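Local coordinates for SidF, inhibitor of growth family, member 3 (Legionella pneumophila subsp. pneumophila, PDB 4FYE), which probably removes phosphate from phosphatidylinositol phosphates as a phosphoinositide phosphatase, at residues K438-R443 against I546-N551. The protein carries 1 engineered substitution. Numbering follows the deposited sequence.
Sequences KNQNAR and IYELHN
Residues 438-443, the first turns of helix 438-458, cross residues 546-551, midway along the very long helix 522-583. Both segments are regular alpha-helix; their axes approach to 9.1 Å at a crossing angle of 62°, and the register pairs Asn439 with Tyr547 (CA-CA 6.1 Å) and Arg443 with His550 (CA-CA 5.5 Å). Ile546 touches helix 438-458 lightly, its CG2 lying 4.5 Å from Arg443 NE. Tyr547, with chi1 in m and its CA-to-CB bond toward the opposing helix, lays its ring beside Asn439 and Arg443. The ring takes Asn439 CB over one face in a CH-pi contact, 3.8 Å from the ring centroid, while Arg443 CD packs 3.4 Å from CE1 of Tyr547. The phenol OH donates a 2.9 Å hydrogen bond to OE1 of Gln440, the same oxygen that accepts NH1 of Arg443 at 2.8 Å. Arg443 is t at chi1 to chi3, while Gln440 starts in t and bends at chi2 (p); beyond this cluster, Arg443 forms a salt bridge with Asp385 and Gln440 NE2 bonds to the backbone oxygen of Met414. One turn on, the His550 ring takes Arg443 CA over its face in a CH-pi contact, 3.8 Å from the centroid, with Arg443 CG 3.4 Å from His550 NE2; His550 ND1 is hydrogen-bonded to Asn446, later in helix 438-458. The amide end of Asn551 lies against Asn439 and the methyl group of Ala442. Such an oblique helix-helix crossing, with aromatic rings over aliphatic carbons and a largely buried polar cluster, joins the predicted coiled-coil region to the rest of this mixed alpha-beta phosphatase domain.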
ATOM      1  N   LYS A 438       9.862 -16.017 -11.686  1.00 59.95           N
ATOM      2  CA  LYS A 438      10.842 -15.728 -12.764  1.00 64.47           C
ATOM      3  C   LYS A 438      10.156 -15.133 -14.001  1.00 65.23           C
ATOM      4  O   LYS A 438      10.520 -14.035 -14.434  1.00 63.41           O
ATOM      5  CB  LYS A 438      11.653 -16.985 -13.146  1.00 67.66           C
ATOM      6  CG  LYS A 438      12.995 -16.710 -13.844  1.00 74.60           C
ATOM      7  CD  LYS A 438      13.482 -17.859 -14.764  1.00 86.12           C
ATOM      8  CE  LYS A 438      13.370 -17.616 -16.299  1.00 93.22           C
ATOM      9  NZ  LYS A 438      12.561 -16.429 -16.768  1.00 85.56           N
ATOM     10  N   ASN A 439       9.178 -15.860 -14.564  1.00 66.47           N
ATOM     11  CA  ASN A 439       8.462 -15.408 -15.771  1.00 65.39           C
ATOM     12  C   ASN A 439       7.771 -14.019 -15.639  1.00 69.58           C
ATOM     13  O   ASN A 439       7.915 -13.135 -16.538  1.00 68.31           O
ATOM     14  CB  ASN A 439       7.435 -16.468 -16.227  1.00 62.52           C
ATOM     15  CG  ASN A 439       8.096 -17.652 -16.981  1.00 70.74           C
ATOM     16  OD1 ASN A 439       9.273 -17.599 -17.377  1.00 69.25           O
ATOM     17  ND2 ASN A 439       7.332 -18.724 -17.176  1.00 64.42           N
ATOM     18  N   GLN A 440       7.026 -13.824 -14.538  1.00 63.92           N
ATOM     19  CA  GLN A 440       6.159 -12.651 -14.430  1.00 55.97           C
ATOM     20  C   GLN A 440       7.043 -11.451 -14.235  1.00 54.28           C
ATOM     21  O   GLN A 440       6.767 -10.379 -14.752  1.00 54.37           O
ATOM     22  CB  GLN A 440       5.148 -12.822 -13.313  1.00 52.40           C
ATOM     23  CG  GLN A 440       4.218 -11.629 -13.061  1.00 53.64           C
ATOM     24  CD  GLN A 440       3.646 -10.996 -14.322  1.00 56.71           C
ATOM     25  OE1 GLN A 440       3.353 -11.667 -15.331  1.00 54.88           O
ATOM     26  NE2 GLN A 440       3.526  -9.698 -14.284  1.00 52.40           N
ATOM     27  N   ASN A 441       8.181 -11.666 -13.595  1.00 54.61           N
ATOM     28  CA  ASN A 441       9.071 -10.566 -13.270  1.00 55.30           C
ATOM     29  C   ASN A 441       9.830 -10.054 -14.493  1.00 57.07           C
ATOM     30  O   ASN A 441       9.893  -8.818 -14.752  1.00 58.44           O
ATOM     31  CB  ASN A 441       9.991 -10.948 -12.097  1.00 56.43           C
ATOM     32  CG  ASN A 441       9.271 -10.886 -10.755  1.00 54.47           C
ATOM     33  OD1 ASN A 441       8.221 -10.252 -10.627  1.00 50.43           O
ATOM     34  ND2 ASN A 441       9.827 -11.558  -9.747  1.00 52.99           N
ATOM     35  N   ALA A 442      10.326 -10.986 -15.289  1.00 56.05           N
ATOM     36  CA  ALA A 442      10.803 -10.625 -16.633  1.00 61.72           C
ATOM     37  C   ALA A 442       9.710  -9.980 -17.583  1.00 63.82           C
ATOM     38  O   ALA A 442       9.947  -8.934 -18.211  1.00 70.51           O
ATOM     39  CB  ALA A 442      11.522 -11.801 -17.301  1.00 61.85           C
ATOM     40  N   ARG A 443       8.524 -10.568 -17.693  1.00 61.99           N
ATOM     41  CA  ARG A 443       7.424  -9.872 -18.351  1.00 58.57           C
ATOM     42  C   ARG A 443       7.288  -8.414 -17.842  1.00 59.97           C
ATOM     43  O   ARG A 443       7.369  -7.448 -18.641  1.00 58.29           O
ATOM     44  CB  ARG A 443       6.146 -10.638 -18.077  1.00 59.74           C
ATOM     45  CG  ARG A 443       4.863 -10.021 -18.652  1.00 61.78           C
ATOM     46  CD  ARG A 443       3.869 -11.146 -18.906  1.00 61.89           C
ATOM     47  NE  ARG A 443       2.603 -10.636 -19.372  1.00 65.28           N
ATOM     48  CZ  ARG A 443       1.603 -10.261 -18.584  1.00 60.35           C
ATOM     49  NH1 ARG A 443       1.713 -10.385 -17.272  1.00 53.54           N
ATOM     50  NH2 ARG A 443       0.469  -9.811 -19.135  1.00 58.79           N
ATOM     51  N   ILE A 546       3.343 -16.548 -24.541  1.00 84.75           N
ATOM     52  CA  ILE A 546       3.636 -15.128 -24.257  1.00 77.65           C
ATOM     53  C   ILE A 546       4.851 -14.969 -23.338  1.00 75.38           C
ATOM     54  O   ILE A 546       5.778 -14.192 -23.627  1.00 73.34           O
ATOM     55  CB  ILE A 546       2.400 -14.443 -23.653  1.00 76.87           C
ATOM     56  CG1 ILE A 546       1.322 -14.333 -24.727  1.00 78.28           C
ATOM     57  CG2 ILE A 546       2.741 -13.059 -23.102  1.00 74.32           C
ATOM     58  CD1 ILE A 546      -0.034 -13.873 -24.250  1.00 71.15           C
ATOM     59  N   TYR A 547       4.862 -15.716 -22.238  1.00 73.31           N
ATOM     60  CA  TYR A 547       6.042 -15.750 -21.406  1.00 73.68           C
ATOM     61  C   TYR A 547       7.295 -16.135 -22.209  1.00 77.91           C
ATOM     62  O   TYR A 547       8.343 -15.470 -22.088  1.00 73.94           O
ATOM     63  CB  TYR A 547       5.828 -16.705 -20.236  1.00 72.77           C
ATOM     64  CG  TYR A 547       4.984 -16.118 -19.139  1.00 69.39           C
ATOM     65  CD1 TYR A 547       5.211 -14.823 -18.694  1.00 67.08           C
ATOM     66  CD2 TYR A 547       3.973 -16.869 -18.516  1.00 71.09           C
ATOM     67  CE1 TYR A 547       4.446 -14.275 -17.670  1.00 64.72           C
ATOM     68  CE2 TYR A 547       3.201 -16.338 -17.481  1.00 66.93           C
ATOM     69  CZ  TYR A 547       3.438 -15.036 -17.057  1.00 65.97           C
ATOM     70  OH  TYR A 547       2.676 -14.449 -16.030  1.00 66.57           O
ATOM     71  N   GLU A 548       7.161 -17.177 -23.054  1.00 85.83           N
ATOM     72  CA  GLU A 548       8.288 -17.747 -23.819  1.00 90.98           C
ATOM     73  C   GLU A 548       8.906 -16.621 -24.625  1.00 87.53           C
ATOM     74  O   GLU A 548      10.130 -16.521 -24.751  1.00 86.70           O
ATOM     75  CB  GLU A 548       7.829 -18.878 -24.768  1.00100.58           C
ATOM     76  CG  GLU A 548       7.782 -20.298 -24.191  1.00110.53           C
ATOM     77  CD  GLU A 548       8.968 -21.182 -24.611  1.00120.84           C
ATOM     78  OE1 GLU A 548       9.004 -21.658 -25.780  1.00127.53           O
ATOM     79  OE2 GLU A 548       9.859 -21.433 -23.758  1.00117.72           O
ATOM     80  N   LEU A 549       8.035 -15.754 -25.138  1.00 83.00           N
ATOM     81  CA  LEU A 549       8.455 -14.622 -25.959  1.00 82.67           C
ATOM     82  C   LEU A 549       9.153 -13.552 -25.117  1.00 82.06           C
ATOM     83  O   LEU A 549      10.245 -13.060 -25.498  1.00 80.15           O
ATOM     84  CB  LEU A 549       7.255 -14.065 -26.718  1.00 81.31           C
ATOM     85  CG  LEU A 549       6.768 -15.002 -27.835  1.00 86.90           C
ATOM     86  CD1 LEU A 549       5.498 -14.486 -28.518  1.00 87.71           C
ATOM     87  CD2 LEU A 549       7.877 -15.244 -28.854  1.00 86.64           C
ATOM     88  N   HIS A 550       8.536 -13.220 -23.966  1.00 76.44           N
ATOM     89  CA  HIS A 550       9.157 -12.322 -23.016  1.00 75.54           C
ATOM     90  C   HIS A 550      10.529 -12.821 -22.675  1.00 75.08           C
ATOM     91  O   HIS A 550      11.491 -12.048 -22.679  1.00 75.66           O
ATOM     92  CB  HIS A 550       8.316 -12.104 -21.741  1.00 74.42           C
ATOM     93  CG  HIS A 550       7.264 -10.998 -21.876  1.00 73.74           C
ATOM     94  ND1 HIS A 550       7.577  -9.717 -22.153  1.00 74.24           N
ATOM     95  CD2 HIS A 550       5.877 -11.033 -21.782  1.00 73.61           C
ATOM     96  CE1 HIS A 550       6.456  -8.968 -22.259  1.00 75.12           C
ATOM     97  NE2 HIS A 550       5.416  -9.774 -22.025  1.00 77.38           N
ATOM     98  N   ASN A 551      10.651 -14.116 -22.415  1.00 74.35           N
ATOM     99  CA  ASN A 551      11.954 -14.647 -22.009  1.00 78.45           C
ATOM    100  C   ASN A 551      12.999 -14.434 -23.104  1.00 81.26           C
ATOM    101  O   ASN A 551      14.156 -14.170 -22.820  1.00 82.11           O
ATOM    102  CB  ASN A 551      11.853 -16.108 -21.538  1.00 76.49           C
ATOM    103  CG  ASN A 551      11.106 -16.225 -20.197  1.00 76.97           C
ATOM    104  OD1 ASN A 551      10.394 -17.200 -19.923  1.00 77.67           O
ATOM    105  ND2 ASN A 551      11.255 -15.207 -19.360  1.00 71.39           N
TER